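Local coordinates for protein Non-sulfated chondroitin lyase E66 (Autographa californica nucleopolyhedrovirus, PDB 3VSN) that cleaves non-sulfated chondroitin as a baculovirus envelope lyase, essential for oral infectivity and possibly digesting the chondroitin sulfate barrier of the host midgut's peritrophic matrix, at residues 298-303 with 350-355; 354-359 with 397-402. All blocks are in the same frame, centred on the assembly; numbering follows the deposited sequence.

Contact 1: residues 298-303 with 350-355; sequences MSRNGT and ESDPTN
The guanidinium of Arg300 is gripped at its edge, close to its plane, by carboxylate oxygens of Glu350 and Asp352. Arg300 NE donates to Asp352 OD2 at 2.7 Å in a salt bridge, on the anti lone pair of that oxygen, and the two flat groups stand nearly perpendicular, 86° apart. Arg300 NH1 makes the second salt bridge, 2.9 Å to Glu350 OE1, but here the carboxylate is met from above its plane. A bend at chi3 (-60°) swings NE toward Asp352 and a chi4 of -90° sets NH1 toward Glu350, while Arg300 CG passes 3.4 Å from Glu350 O. Asp352 is steadied: its OD1 accepts from Thr354 N at 2.8 Å, an Asx turn, and from Asn355 N at 2.7 Å, which extends it to an Asx motif, while OD2 faces the arginine. Asn355 CB packs on Arg300 O, and a water lies within hydrogen-bonding distance of Arg300 O and Glu350 O. Ser299 OG donates to Asn301 OD1 inside the type I turn 299-302. Glu350, important for catalysis, hydrogen-bonds through OE2 to ND1 of His246, a catalytic proton acceptor, so the network joins the transition-state stabiliser Arg300 to that histidine in the lyase active site.

Contact 2: residues 354-359 with 397-402; sequences TNNIQA and IMRIPS
Asn356 O has three partners: Ile400 N donates to it at 2.8 Å, a bridging water donates at 2.9 Å, and Arg399 CA makes a CH...O contact. The nitrogen and the CA come from neighbouring directions, the water from another. Two irregular segments meet here, the loop leading into helix 359-364 and the one running on to strand 408-410, joined by one direct backbone hydrogen bond and by bridging waters. The same water donates to Met398 O and accepts from Ala359 N, at the start of the helix. Met398 O also receives a CH...O contact from Ile357 CA, at 3.3 Å. Among the side chains, Arg399 NH1 reaches a lone pair of Asn356 OD1 in the carbonyl plane, 2.9 Å away, although the amide and guanidinium planes are 88° apart. The extended arginine lies alongside Ile357, whose CG2, anti to the carbonyl carbon, covers one face of the guanidinium and touches Ile397 CG2 as well. Deeper in, Ala359 CB packs on Ile400 CD1 at 3.6 Å, and Tyr349 of strand 349-351 lies against both residues. A second water accepts from Asn356 ND2 and, at 2.9 Å from its oxygen, from Ser402 N.

Coming from helix 276-284, the chain first passes the 298-303 turn, runs through the antiparallel strands 318-322, 327-331 and 335-340, and returns along strand 349-351, where contact 1 closes the loop. It then goes straight into contact 2: the two share Thr354 and Asn355. After helix 359-364 and strands 367-370 and 390-391, residues 397-402 come back and close the second loop. The two loops therefore follow one another, overlapping only at that shared corner. They also touch in space: Ser351 OG bonds Ile400 O, and Gln358 NE2 makes a weak hydrogen bond to Asn301 O. Between them they tie together the turn carrying Arg300, strand 349-351, the start of helix 359-364 and the loop before strand 408-410.

Contact 1: residues 298-303 with 350-355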
ATOM      1  N   MET A 298       1.568  -4.463  -1.034  1.00 16.13           N
ATOM      2  CA  MET A 298       2.417  -4.480   0.160  1.00 16.82           C
ATOM      3  C   MET A 298       3.348  -5.697   0.204  1.00 16.96           C
ATOM      4  O   MET A 298       3.518  -6.385  -0.802  1.00 16.89           O
ATOM      5  CB  MET A 298       1.554  -4.369   1.424  1.00 17.21           C
ATOM      6  CG  MET A 298       0.800  -3.047   1.535  1.00 17.78           C
ATOM      7  SD  MET A 298       1.871  -1.609   1.773  1.00 18.94           S
ATOM      8  CE  MET A 298       2.129  -1.669   3.544  1.00 19.02           C
ATOM      9  N   SER A 299       3.961  -5.952   1.358  1.00 17.38           N
ATOM     10  CA  SER A 299       5.028  -6.958   1.443  1.00 17.72           C
ATOM     11  C   SER A 299       4.543  -8.406   1.297  1.00 17.63           C
ATOM     12  O   SER A 299       3.355  -8.700   1.463  1.00 17.60           O
ATOM     13  CB  SER A 299       5.866  -6.769   2.714  1.00 17.99           C
ATOM     14  OG  SER A 299       5.046  -6.622   3.853  1.00 18.27           O
ATOM     15  N   ARG A 300       5.479  -9.300   0.989  1.00 17.68           N
ATOM     16  CA  ARG A 300       5.166 -10.693   0.661  1.00 17.93           C
ATOM     17  C   ARG A 300       4.571 -11.527   1.800  1.00 17.88           C
ATOM     18  O   ARG A 300       3.985 -12.577   1.549  1.00 18.16           O
ATOM     19  CB  ARG A 300       6.404 -11.396   0.098  1.00 18.26           C
ATOM     20  CG  ARG A 300       6.825 -10.916  -1.283  1.00 18.83           C
ATOM     21  CD  ARG A 300       8.099 -11.614  -1.732  1.00 19.34           C
ATOM     22  NE  ARG A 300       9.197 -11.355  -0.803  1.00 19.93           N
ATOM     23  CZ  ARG A 300      10.043 -10.333  -0.896  1.00 20.23           C
ATOM     24  NH1 ARG A 300       9.942  -9.462  -1.893  1.00 20.01           N
ATOM     25  NH2 ARG A 300      11.000 -10.187   0.010  1.00 20.07           N
ATOM     26  N   ASN A 301       4.719 -11.077   3.042  1.00 17.89           N
ATOM     27  CA  ASN A 301       4.128 -11.796   4.183  1.00 18.05           C
ATOM     28  C   ASN A 301       2.601 -11.671   4.242  1.00 17.53           C
ATOM     29  O   ASN A 301       1.928 -12.452   4.919  1.00 17.42           O
ATOM     30  CB  ASN A 301       4.755 -11.342   5.506  1.00 18.68           C
ATOM     31  CG  ASN A 301       4.528  -9.870   5.790  1.00 19.60           C
ATOM     32  OD1 ASN A 301       4.655  -9.029   4.904  1.00 20.27           O
ATOM     33  ND2 ASN A 301       4.196  -9.551   7.036  1.00 20.34           N
ATOM     34  N   GLY A 302       2.063 -10.693   3.521  1.00 16.81           N
ATOM     35  CA  GLY A 302       0.625 -10.453   3.504  1.00 16.23           C
ATOM     36  C   GLY A 302       0.253  -9.534   4.643  1.00 15.92           C
ATOM     37  O   GLY A 302       0.141  -9.967   5.792  1.00 15.81           O
ATOM     38  N   THR A 303       0.072  -8.257   4.319  1.00 15.67           N
ATOM     39  CA  THR A 303      -0.215  -7.238   5.320  1.00 15.42           C
ATOM     40  C   THR A 303      -1.139  -6.161   4.755  1.00 15.23           C
ATOM     41  O   THR A 303      -1.054  -5.819   3.571  1.00 15.09           O
ATOM     42  CB  THR A 303       1.085  -6.599   5.871  1.00 15.69           C
ATOM     43  OG1 THR A 303       0.760  -5.569   6.809  1.00 15.44           O
ATOM     44  CG2 THR A 303       1.948  -6.008   4.746  1.00 15.83           C
ATOM     45  N   GLU A 350       4.250 -12.412  -5.953  1.00 15.77           N
ATOM     46  CA  GLU A 350       5.672 -12.642  -5.736  1.00 16.72           C
ATOM     47  C   GLU A 350       5.837 -13.449  -4.452  1.00 17.13           C
ATOM     48  O   GLU A 350       5.278 -13.092  -3.416  1.00 17.01           O
ATOM     49  CB  GLU A 350       6.436 -11.317  -5.635  1.00 17.34           C
ATOM     50  CG  GLU A 350       7.951 -11.473  -5.695  1.00 18.40           C
ATOM     51  CD  GLU A 350       8.696 -10.207  -5.309  1.00 19.48           C
ATOM     52  OE1 GLU A 350       8.308  -9.562  -4.315  1.00 20.32           O
ATOM     53  OE2 GLU A 350       9.677  -9.860  -5.995  1.00 20.29           O
ATOM     54  N   SER A 351       6.590 -14.541  -4.540  1.00 17.75           N
ATOM     55  CA  SER A 351       6.873 -15.388  -3.383  1.00 18.67           C
ATOM     56  C   SER A 351       8.362 -15.389  -3.034  1.00 19.21           C
ATOM     57  O   SER A 351       9.192 -14.911  -3.808  1.00 18.95           O
ATOM     58  CB  SER A 351       6.397 -16.820  -3.642  1.00 18.61           C
ATOM     59  OG  SER A 351       7.011 -17.361  -4.802  1.00 19.12           O
ATOM     60  N   ASP A 352       8.683 -15.925  -1.859  1.00 20.23           N
ATOM     61  CA  ASP A 352      10.068 -16.103  -1.424  1.00 21.13           C
ATOM     62  C   ASP A 352      10.181 -17.432  -0.656  1.00 21.79           C
ATOM     63  O   ASP A 352       9.174 -18.124  -0.496  1.00 21.56           O
ATOM     64  CB  ASP A 352      10.545 -14.885  -0.606  1.00 21.45           C
ATOM     65  CG  ASP A 352       9.733 -14.656   0.664  1.00 21.80           C
ATOM     66  OD1 ASP A 352       9.634 -15.583   1.496  1.00 22.06           O
ATOM     67  OD2 ASP A 352       9.216 -13.532   0.847  1.00 21.78           O
ATOM     68  N   PRO A 353      11.397 -17.807  -0.191  1.00 22.55           N
ATOM     69  CA  PRO A 353      11.537 -19.098   0.504  1.00 22.77           C
ATOM     70  C   PRO A 353      10.595 -19.310   1.695  1.00 22.96           C
ATOM     71  O   PRO A 353      10.232 -20.453   1.988  1.00 23.20           O
ATOM     72  CB  PRO A 353      12.996 -19.080   0.974  1.00 22.85           C
ATOM     73  CG  PRO A 353      13.689 -18.245  -0.046  1.00 22.95           C
ATOM     74  CD  PRO A 353      12.707 -17.148  -0.365  1.00 22.68           C
ATOM     75  N   THR A 354      10.205 -18.223   2.363  1.00 23.12           N
ATOM     76  CA  THR A 354       9.306 -18.284   3.522  1.00 23.04           C
ATOM     77  C   THR A 354       7.833 -18.068   3.146  1.00 22.50           C
ATOM     78  O   THR A 354       6.962 -18.828   3.573  1.00 22.76           O
ATOM     79  CB  THR A 354       9.703 -17.250   4.602  1.00 23.75           C
ATOM     80  OG1 THR A 354      11.097 -17.374   4.901  1.00 25.16           O
ATOM     81  CG2 THR A 354       8.897 -17.457   5.883  1.00 23.74           C
ATOM     82  N   ASN A 355       7.567 -17.026   2.357  1.00 21.27           N
ATOM     83  CA  ASN A 355       6.202 -16.608   2.034  1.00 20.41           C
ATOM     84  C   ASN A 355       5.764 -17.126   0.672  1.00 19.66           C
ATOM     85  O   ASN A 355       6.317 -16.725  -0.349  1.00 19.16           O
ATOM     86  CB  ASN A 355       6.098 -15.077   2.045  1.00 20.53           C
ATOM     87  CG  ASN A 355       6.588 -14.459   3.341  1.00 20.70           C
ATOM     88  OD1 ASN A 355       7.544 -13.679   3.348  1.00 21.30           O
ATOM     89  ND2 ASN A 355       5.938 -14.802   4.441  1.00 20.50           N
TER
HETATM   90  O   HOH W   1       4.292 -13.909  -0.820  1.00 17.54           O

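Contact 2: residues 354-359 with 397-402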
ATOM      1  N   THR A 354      10.205 -18.223   2.363  1.00 23.12           N
ATOM      2  CA  THR A 354       9.306 -18.284   3.522  1.00 23.04           C
ATOM      3  C   THR A 354       7.833 -18.068   3.146  1.00 22.50           C
ATOM      4  O   THR A 354       6.962 -18.828   3.573  1.00 22.76           O
ATOM      5  CB  THR A 354       9.703 -17.250   4.602  1.00 23.75           C
ATOM      6  OG1 THR A 354      11.097 -17.374   4.901  1.00 25.16           O
ATOM      7  CG2 THR A 354       8.897 -17.457   5.883  1.00 23.74           C
ATOM      8  N   ASN A 355       7.567 -17.026   2.357  1.00 21.27           N
ATOM      9  CA  ASN A 355       6.202 -16.608   2.034  1.00 20.41           C
ATOM     10  C   ASN A 355       5.764 -17.126   0.672  1.00 19.66           C
ATOM     11  O   ASN A 355       6.317 -16.725  -0.349  1.00 19.16           O
ATOM     12  CB  ASN A 355       6.098 -15.077   2.045  1.00 20.53           C
ATOM     13  CG  ASN A 355       6.588 -14.459   3.341  1.00 20.70           C
ATOM     14  OD1 ASN A 355       7.544 -13.679   3.348  1.00 21.30           O
ATOM     15  ND2 ASN A 355       5.938 -14.802   4.441  1.00 20.50           N
ATOM     16  N   ASN A 356       4.776 -18.016   0.652  1.00 18.89           N
ATOM     17  CA  ASN A 356       4.278 -18.546  -0.618  1.00 18.53           C
ATOM     18  C   ASN A 356       2.778 -18.849  -0.659  1.00 17.78           C
ATOM     19  O   ASN A 356       2.301 -19.495  -1.596  1.00 17.72           O
ATOM     20  CB  ASN A 356       5.106 -19.761  -1.080  1.00 19.23           C
ATOM     21  CG  ASN A 356       5.099 -20.900  -0.075  1.00 19.84           C
ATOM     22  OD1 ASN A 356       4.110 -21.130   0.624  1.00 20.37           O
ATOM     23  ND2 ASN A 356       6.208 -21.628  -0.010  1.00 20.13           N
ATOM     24  N   ILE A 357       2.042 -18.366   0.342  1.00 16.79           N
ATOM     25  CA  ILE A 357       0.596 -18.618   0.426  1.00 16.40           C
ATOM     26  C   ILE A 357      -0.267 -17.361   0.225  1.00 15.64           C
ATOM     27  O   ILE A 357      -1.484 -17.404   0.405  1.00 15.54           O
ATOM     28  CB  ILE A 357       0.197 -19.326   1.751  1.00 16.52           C
ATOM     29  CG1 ILE A 357       0.543 -18.467   2.979  1.00 16.59           C
ATOM     30  CG2 ILE A 357       0.844 -20.703   1.844  1.00 17.05           C
ATOM     31  CD1 ILE A 357      -0.061 -18.985   4.272  1.00 16.66           C
ATOM     32  N   GLN A 358       0.361 -16.258  -0.173  1.00 15.08           N
ATOM     33  CA  GLN A 358      -0.308 -14.956  -0.190  1.00 14.75           C
ATOM     34  C   GLN A 358      -0.983 -14.571  -1.520  1.00 14.32           C
ATOM     35  O   GLN A 358      -1.590 -13.500  -1.615  1.00 14.02           O
ATOM     36  CB  GLN A 358       0.664 -13.853   0.268  1.00 14.97           C
ATOM     37  CG  GLN A 358       0.976 -13.863   1.763  1.00 15.26           C
ATOM     38  CD  GLN A 358       1.995 -14.921   2.182  1.00 15.65           C
ATOM     39  OE1 GLN A 358       2.573 -15.627   1.350  1.00 15.59           O
ATOM     40  NE2 GLN A 358       2.225 -15.027   3.487  1.00 15.89           N
ATOM     41  N   ALA A 359      -0.888 -15.434  -2.533  1.00 13.77           N
ATOM     42  CA  ALA A 359      -1.448 -15.116  -3.857  1.00 13.59           C
ATOM     43  C   ALA A 359      -2.966 -14.892  -3.878  1.00 13.40           C
ATOM     44  O   ALA A 359      -3.426 -13.953  -4.531  1.00 13.25           O
ATOM     45  CB  ALA A 359      -1.041 -16.148  -4.900  1.00 13.69           C
ATOM     46  N   ILE A 397      -5.531 -23.369   1.828  1.00 18.86           N
ATOM     47  CA  ILE A 397      -4.110 -23.086   1.603  1.00 18.74           C
ATOM     48  C   ILE A 397      -3.736 -23.272   0.132  1.00 18.71           C
ATOM     49  O   ILE A 397      -3.887 -24.356  -0.424  1.00 18.64           O
ATOM     50  CB  ILE A 397      -3.197 -23.923   2.536  1.00 18.97           C
ATOM     51  CG1 ILE A 397      -3.403 -23.495   3.996  1.00 19.09           C
ATOM     52  CG2 ILE A 397      -1.730 -23.778   2.137  1.00 18.98           C
ATOM     53  CD1 ILE A 397      -2.974 -24.524   5.027  1.00 19.56           C
ATOM     54  N   MET A 398      -3.262 -22.199  -0.490  1.00 18.70           N
ATOM     55  CA  MET A 398      -2.818 -22.233  -1.876  1.00 19.18           C
ATOM     56  C   MET A 398      -1.375 -21.744  -1.938  1.00 19.63           C
ATOM     57  O   MET A 398      -1.103 -20.576  -1.663  1.00 19.17           O
ATOM     58  CB  MET A 398      -3.738 -21.372  -2.756  1.00 19.56           C
ATOM     59  CG  MET A 398      -3.274 -21.188  -4.199  1.00 20.02           C
ATOM     60  SD  MET A 398      -3.095 -22.710  -5.158  1.00 20.89           S
ATOM     61  CE  MET A 398      -4.806 -23.187  -5.408  1.00 20.81           C
ATOM     62  N   ARG A 399      -0.463 -22.649  -2.290  1.00 20.03           N
ATOM     63  CA  ARG A 399       0.973 -22.357  -2.287  1.00 20.68           C
ATOM     64  C   ARG A 399       1.512 -22.155  -3.691  1.00 20.42           C
ATOM     65  O   ARG A 399       1.214 -22.942  -4.590  1.00 20.22           O
ATOM     66  CB  ARG A 399       1.759 -23.494  -1.629  1.00 22.12           C
ATOM     67  CG  ARG A 399       1.390 -23.769  -0.184  1.00 23.45           C
ATOM     68  CD  ARG A 399       2.441 -24.628   0.505  1.00 25.04           C
ATOM     69  NE  ARG A 399       2.087 -24.849   1.905  1.00 26.57           N
ATOM     70  CZ  ARG A 399       2.459 -24.061   2.910  1.00 27.28           C
ATOM     71  NH1 ARG A 399       3.223 -22.997   2.688  1.00 27.81           N
ATOM     72  NH2 ARG A 399       2.073 -24.347   4.148  1.00 27.99           N
ATOM     73  N   ILE A 400       2.303 -21.100  -3.875  1.00 20.07           N
ATOM     74  CA  ILE A 400       3.049 -20.889  -5.121  1.00 20.13           C
ATOM     75  C   ILE A 400       4.522 -20.656  -4.762  1.00 21.07           C
ATOM     76  O   ILE A 400       4.968 -19.509  -4.661  1.00 20.62           O
ATOM     77  CB  ILE A 400       2.494 -19.714  -5.968  1.00 19.57           C
ATOM     78  CG1 ILE A 400       0.982 -19.854  -6.190  1.00 18.88           C
ATOM     79  CG2 ILE A 400       3.229 -19.619  -7.303  1.00 19.16           C
ATOM     80  CD1 ILE A 400       0.368 -18.712  -6.972  1.00 18.76           C
ATOM     81  N   PRO A 401       5.281 -21.753  -4.559  1.00 22.08           N
ATOM     82  CA  PRO A 401       6.659 -21.662  -4.066  1.00 22.78           C
ATOM     83  C   PRO A 401       7.581 -20.909  -5.011  1.00 23.69           C
ATOM     84  O   PRO A 401       7.385 -20.936  -6.227  1.00 23.84           O
ATOM     85  CB  PRO A 401       7.106 -23.130  -3.973  1.00 22.76           C
ATOM     86  CG  PRO A 401       5.844 -23.928  -3.971  1.00 22.98           C
ATOM     87  CD  PRO A 401       4.898 -23.149  -4.837  1.00 22.41           C
ATOM     88  N   SER A 402       8.568 -20.229  -4.440  1.00 25.23           N
ATOM     89  CA  SER A 402       9.616 -19.591  -5.219  1.00 27.40           C
ATOM     90  C   SER A 402      10.490 -20.674  -5.849  1.00 28.95           C
ATOM     91  O   SER A 402      10.927 -21.601  -5.167  1.00 29.10           O
ATOM     92  CB  SER A 402      10.453 -18.673  -4.327  1.00 27.62           C
ATOM     93  OG  SER A 402      11.536 -18.112  -5.046  1.00 28.81           O
TER
HETATM   94  O   HOH W   2      -0.033 -18.301  -2.854  1.00 15.48           O
HETATM   95  O   HOH W   3       8.590 -20.579  -1.521  1.00 20.47           O
HETATM   96  O   HOH W   4      -3.492 -19.473   0.616  1.00 15.28           O